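Local coordinates for glucokinase (Leishmania braziliensis MHOM/BR/75/M2904, PDB 6EDI), which probably phosphorylates D-glucose with ATP, the first step of glucose breakdown, at residues P343-S357 with R387-I399. Residues are numbered along the deposited sequence; the frame is centred on the assembly and turned at random.
Sequences PLTCVLMGDNVVANS and RTTFLRQVSSVNI
Cys346 lies over one face of the Phe390 ring. Its CB sits 3.7 Å from the centroid of that ring and 8° off the normal, a CH-pi contact. Cys346 SG is anti to the backbone N (chi1 173°), which carries it over the same face toward CE2 of Phe390, at 3.6 Å. Leu348 CD1 reaches CD2 of this ring obliquely. Trp182 also meets the Phe390 ring, and Thr334 and Thr338 of helix 317-341 touch it. Strands 345-348 and 389-393 run parallel, joined by backbone hydrogen bonds such as Leu348 N to Leu391 O (2.8 Å). They are neighbours in the mixed sheet of one lobe of the actin-like ATPase fold, to whose clan glucokinase belongs. At one end, Thr388 OG1 donates to Pro343 O at 2.6 Å. A water there donates to both Leu344 O and Arg387 O. At the other end the extended Gln393 side chain makes hydrogen bonds through both polar atoms of its amide. OE1 of Gln393 accepts Gly350 N (2.9 Å, 168° at the hydrogen), just before helix 351-355. NE2 of Gln393 donates to Ser395 O at 2.9 Å, and the two bonds together fix the rotation of the amide. Val354 CG2 packs against CG of Gln393 at 3.6 Å.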
loop_
_atom_site.group_PDB
_atom_site.type_symbol
_atom_site.label_atom_id
_atom_site.label_comp_id
_atom_site.label_asym_id
_atom_site.label_seq_id
_atom_site.Cartn_x
_atom_site.Cartn_y
_atom_site.Cartn_z
ATOM N N PRO A 343 -4.004 -1.991 -9.449
ATOM C CA PRO A 343 -3.166 -3.165 -9.673
ATOM C C PRO A 343 -3.325 -3.720 -11.080
ATOM O O PRO A 343 -4.383 -3.576 -11.685
ATOM C CB PRO A 343 -3.699 -4.180 -8.630
ATOM C CG PRO A 343 -5.149 -3.804 -8.451
ATOM C CD PRO A 343 -5.158 -2.284 -8.578
ATOM N N LEU A 344 -2.272 -4.354 -11.589
ATOM C CA LEU A 344 -2.355 -5.116 -12.836
ATOM C C LEU A 344 -3.292 -6.302 -12.635
ATOM O O LEU A 344 -4.118 -6.632 -13.496
ATOM C CB LEU A 344 -0.956 -5.627 -13.231
ATOM C CG LEU A 344 -0.788 -6.376 -14.553
ATOM C CD1 LEU A 344 -1.432 -5.597 -15.705
ATOM C CD2 LEU A 344 0.693 -6.707 -14.841
ATOM N N THR A 345 -3.153 -6.940 -11.482
ATOM C CA THR A 345 -3.950 -8.112 -11.172
ATOM C C THR A 345 -4.519 -8.011 -9.772
ATOM O O THR A 345 -3.984 -7.313 -8.897
ATOM C CB THR A 345 -3.129 -9.408 -11.268
ATOM O OG1 THR A 345 -2.050 -9.349 -10.329
ATOM C CG2 THR A 345 -2.577 -9.616 -12.687
ATOM N N CYS A 346 -5.615 -8.715 -9.556
ATOM C CA CYS A 346 -6.130 -8.891 -8.215
ATOM C C CYS A 346 -6.410 -10.368 -8.061
ATOM O O CYS A 346 -7.036 -10.973 -8.929
ATOM C CB CYS A 346 -7.411 -8.096 -8.007
ATOM S SG CYS A 346 -8.220 -8.424 -6.439
ATOM N N VAL A 347 -5.917 -10.938 -6.969
ATOM C CA VAL A 347 -6.034 -12.372 -6.724
ATOM C C VAL A 347 -6.929 -12.653 -5.527
ATOM O O VAL A 347 -6.728 -12.108 -4.433
ATOM C CB VAL A 347 -4.667 -12.992 -6.459
ATOM C CG1 VAL A 347 -4.835 -14.419 -5.907
ATOM C CG2 VAL A 347 -3.817 -12.985 -7.721
ATOM N N LEU A 348 -7.916 -13.521 -5.730
ATOM C CA LEU A 348 -8.776 -13.955 -4.638
ATOM C C LEU A 348 -8.326 -15.358 -4.277
ATOM O O LEU A 348 -8.333 -16.249 -5.131
ATOM C CB LEU A 348 -10.248 -13.954 -5.069
ATOM C CG LEU A 348 -11.046 -12.647 -5.143
ATOM C CD1 LEU A 348 -10.401 -11.659 -6.071
ATOM C CD2 LEU A 348 -12.504 -12.921 -5.580
ATOM N N MET A 349 -7.916 -15.564 -3.029
ATOM C CA MET A 349 -7.320 -16.852 -2.675
ATOM C C MET A 349 -7.692 -17.375 -1.289
ATOM O O MET A 349 -8.529 -16.793 -0.587
ATOM C CB MET A 349 -5.801 -16.774 -2.857
ATOM C CG MET A 349 -5.047 -16.035 -1.761
ATOM S SD MET A 349 -3.290 -15.923 -2.185
ATOM C CE MET A 349 -2.514 -15.847 -0.589
ATOM N N GLY A 350 -7.099 -18.502 -0.909
ATOM C CA GLY A 350 -7.427 -19.129 0.364
ATOM C C GLY A 350 -8.310 -20.361 0.218
ATOM O O GLY A 350 -8.952 -20.557 -0.826
ATOM N N ASP A 351 -8.343 -21.178 1.266
ATOM C CA ASP A 351 -9.113 -22.432 1.271
ATOM C C ASP A 351 -10.598 -22.246 0.922
ATOM O O ASP A 351 -11.159 -23.016 0.132
ATOM C CB ASP A 351 -8.983 -23.131 2.632
ATOM C CG ASP A 351 -7.546 -23.424 3.011
ATOM O OD1 ASP A 351 -6.764 -23.848 2.132
ATOM O OD2 ASP A 351 -7.199 -23.232 4.198
ATOM N N ASN A 352 -11.225 -21.224 1.502
ATOM C CA ASN A 352 -12.615 -20.913 1.196
ATOM C C ASN A 352 -12.883 -20.601 -0.262
ATOM O O ASN A 352 -13.874 -21.053 -0.814
ATOM C CB ASN A 352 -13.151 -19.789 2.082
ATOM C CG ASN A 352 -13.661 -20.300 3.420
ATOM O OD1 ASN A 352 -13.432 -19.679 4.458
ATOM N ND2 ASN A 352 -14.357 -21.444 3.403
ATOM N N VAL A 353 -12.006 -19.834 -0.898
ATOM C CA VAL A 353 -12.211 -19.528 -2.303
ATOM C C VAL A 353 -12.074 -20.784 -3.145
ATOM O O VAL A 353 -12.845 -20.995 -4.085
ATOM C CB VAL A 353 -11.282 -18.404 -2.776
ATOM C CG1 VAL A 353 -11.100 -18.428 -4.300
ATOM C CG2 VAL A 353 -11.861 -17.091 -2.323
ATOM N N VAL A 354 -11.113 -21.629 -2.796
ATOM C CA VAL A 354 -10.957 -22.903 -3.503
ATOM C C VAL A 354 -12.209 -23.765 -3.303
ATOM O O VAL A 354 -12.783 -24.290 -4.263
ATOM C CB VAL A 354 -9.712 -23.676 -3.028
ATOM C CG1 VAL A 354 -9.769 -25.123 -3.513
ATOM C CG2 VAL A 354 -8.424 -22.990 -3.525
ATOM N N ALA A 355 -12.639 -23.870 -2.057
ATOM C CA ALA A 355 -13.793 -24.717 -1.698
ATOM C C ALA A 355 -15.096 -24.289 -2.376
ATOM O O ALA A 355 -15.952 -25.126 -2.677
ATOM C CB ALA A 355 -13.981 -24.739 -0.199
ATOM N N ASN A 356 -15.241 -22.984 -2.605
ATOM C CA ASN A 356 -16.444 -22.434 -3.211
ATOM C C ASN A 356 -16.297 -22.225 -4.716
ATOM O O ASN A 356 -16.956 -21.366 -5.307
ATOM C CB ASN A 356 -16.816 -21.110 -2.549
ATOM C CG ASN A 356 -17.220 -21.259 -1.091
ATOM O OD1 ASN A 356 -17.422 -22.361 -0.584
ATOM N ND2 ASN A 356 -17.364 -20.126 -0.414
ATOM N N SER A 357 -15.425 -23.011 -5.335
ATOM C CA SER A 357 -15.234 -22.939 -6.775
ATOM C C SER A 357 -16.555 -23.025 -7.546
ATOM O O SER A 357 -16.737 -22.326 -8.549
ATOM C CB SER A 357 -14.281 -24.032 -7.237
ATOM O OG SER A 357 -13.966 -23.842 -8.599
ATOM N N ARG A 387 -9.437 -2.058 -15.623
ATOM C CA ARG A 387 -8.073 -2.271 -16.114
ATOM C C ARG A 387 -7.468 -3.539 -15.535
ATOM O O ARG A 387 -6.530 -4.104 -16.104
ATOM C CB ARG A 387 -7.177 -1.086 -15.764
ATOM C CG ARG A 387 -7.647 0.244 -16.340
ATOM C CD ARG A 387 -6.728 1.358 -15.877
ATOM N NE ARG A 387 -7.089 2.668 -16.427
ATOM C CZ ARG A 387 -6.371 3.768 -16.246
ATOM N NH1 ARG A 387 -5.250 3.704 -15.543
ATOM N NH2 ARG A 387 -6.766 4.927 -16.770
ATOM N N THR A 388 -8.016 -3.978 -14.402
ATOM C CA THR A 388 -7.422 -5.043 -13.594
ATOM C C THR A 388 -7.917 -6.447 -13.950
ATOM O O THR A 388 -9.120 -6.689 -14.057
ATOM C CB THR A 388 -7.648 -4.763 -12.080
ATOM O OG1 THR A 388 -7.031 -3.513 -11.737
ATOM C CG2 THR A 388 -7.054 -5.874 -11.216
ATOM N N THR A 389 -6.969 -7.365 -14.128
ATOM C CA THR A 389 -7.254 -8.771 -14.375
ATOM C C THR A 389 -7.476 -9.454 -13.031
ATOM O O THR A 389 -6.622 -9.357 -12.145
ATOM C CB THR A 389 -6.067 -9.422 -15.121
ATOM O OG1 THR A 389 -5.950 -8.834 -16.422
ATOM C CG2 THR A 389 -6.240 -10.928 -15.257
ATOM N N PHE A 390 -8.623 -10.121 -12.861
ATOM C CA PHE A 390 -8.919 -10.830 -11.611
ATOM C C PHE A 390 -8.672 -12.317 -11.753
ATOM O O PHE A 390 -8.999 -12.911 -12.785
ATOM C CB PHE A 390 -10.360 -10.612 -11.150
ATOM C CG PHE A 390 -10.554 -9.371 -10.316
ATOM C CD1 PHE A 390 -10.222 -8.118 -10.817
ATOM C CD2 PHE A 390 -11.081 -9.460 -9.039
ATOM C CE1 PHE A 390 -10.411 -6.978 -10.047
ATOM C CE2 PHE A 390 -11.281 -8.342 -8.267
ATOM C CZ PHE A 390 -10.940 -7.093 -8.761
ATOM N N LEU A 391 -8.064 -12.890 -10.720
ATOM C CA LEU A 391 -7.748 -14.318 -10.676
ATOM C C LEU A 391 -8.312 -14.935 -9.399
ATOM O O LEU A 391 -8.507 -14.242 -8.403
ATOM C CB LEU A 391 -6.229 -14.544 -10.726
ATOM C CG LEU A 391 -5.399 -13.927 -11.850
ATOM C CD1 LEU A 391 -3.946 -14.336 -11.666
ATOM C CD2 LEU A 391 -5.903 -14.356 -13.223
ATOM N N ARG A 392 -8.521 -16.252 -9.435
ATOM C CA ARG A 392 -9.114 -17.037 -8.362
ATOM C C ARG A 392 -8.269 -18.267 -8.112
ATOM O O ARG A 392 -7.972 -18.990 -9.057
ATOM C CB ARG A 392 -10.421 -17.594 -8.879
ATOM C CG ARG A 392 -11.641 -17.111 -8.248
ATOM C CD ARG A 392 -12.752 -17.704 -9.061
ATOM N NE ARG A 392 -12.657 -19.150 -9.011
ATOM C CZ ARG A 392 -12.968 -19.952 -10.017
ATOM N NH1 ARG A 392 -13.406 -19.438 -11.150
ATOM N NH2 ARG A 392 -12.849 -21.261 -9.873
ATOM N N GLN A 393 -7.936 -18.554 -6.858
ATOM C CA GLN A 393 -7.257 -19.811 -6.546
ATOM C C GLN A 393 -8.190 -21.005 -6.762
ATOM O O GLN A 393 -9.340 -20.977 -6.329
ATOM C CB GLN A 393 -6.749 -19.816 -5.102
ATOM C CG GLN A 393 -5.750 -20.937 -4.862
ATOM C CD GLN A 393 -5.197 -20.968 -3.460
ATOM O OE1 GLN A 393 -5.392 -20.036 -2.677
ATOM N NE2 GLN A 393 -4.510 -22.070 -3.120
ATOM N N VAL A 394 -7.687 -22.058 -7.415
ATOM C CA VAL A 394 -8.478 -23.271 -7.636
ATOM C C VAL A 394 -7.843 -24.532 -7.058
ATOM O O VAL A 394 -8.540 -25.525 -6.831
ATOM C CB VAL A 394 -8.785 -23.494 -9.128
ATOM C CG1 VAL A 394 -9.626 -22.351 -9.674
ATOM C CG2 VAL A 394 -7.492 -23.645 -9.937
ATOM N N SER A 395 -6.527 -24.516 -6.848
ATOM C CA SER A 395 -5.830 -25.701 -6.335
ATOM C C SER A 395 -5.174 -25.373 -5.007
ATOM O O SER A 395 -4.457 -24.368 -4.893
ATOM C CB SER A 395 -4.745 -26.180 -7.313
ATOM O OG SER A 395 -5.185 -26.187 -8.662
ATOM N N SER A 396 -5.404 -26.214 -4.005
ATOM C CA SER A 396 -4.798 -26.009 -2.696
ATOM C C SER A 396 -3.290 -26.207 -2.772
ATOM O O SER A 396 -2.794 -26.950 -3.620
ATOM C CB SER A 396 -5.406 -26.963 -1.669
ATOM O OG SER A 396 -6.756 -26.622 -1.431
ATOM N N VAL A 397 -2.563 -25.531 -1.892
ATOM C CA VAL A 397 -1.105 -25.582 -1.908
ATOM C C VAL A 397 -0.598 -24.920 -0.650
ATOM O O VAL A 397 -1.309 -24.123 -0.046
ATOM C CB VAL A 397 -0.521 -24.899 -3.173
ATOM C CG1 VAL A 397 -0.660 -23.381 -3.099
ATOM C CG2 VAL A 397 0.935 -25.299 -3.372
ATOM N N ASN A 398 0.612 -25.267 -0.222
ATOM C CA ASN A 398 1.163 -24.653 0.968
ATOM C C ASN A 398 1.750 -23.303 0.596
ATOM O O ASN A 398 2.973 -23.145 0.515
ATOM C CB ASN A 398 2.199 -25.576 1.604
ATOM C CG ASN A 398 1.582 -26.866 2.104
ATOM O OD1 ASN A 398 0.962 -26.890 3.162
ATOM N ND2 ASN A 398 1.727 -27.942 1.334
ATOM N N ILE A 399 0.852 -22.354 0.337
ATOM C CA ILE A 399 1.201 -21.058 -0.232
ATOM C C ILE A 399 2.119 -20.281 0.702
ATOM O O ILE A 399 3.026 -19.592 0.246
ATOM C CB ILE A 399 -0.061 -20.217 -0.599
ATOM C CG1 ILE A 399 0.305 -19.134 -1.611
ATOM C CG2 ILE A 399 -0.697 -19.588 0.614
ATOM C CD1 ILE A 399 0.660 -19.710 -2.926
HETATM O O HOH W 1 -4.796 -6.305 -16.311
#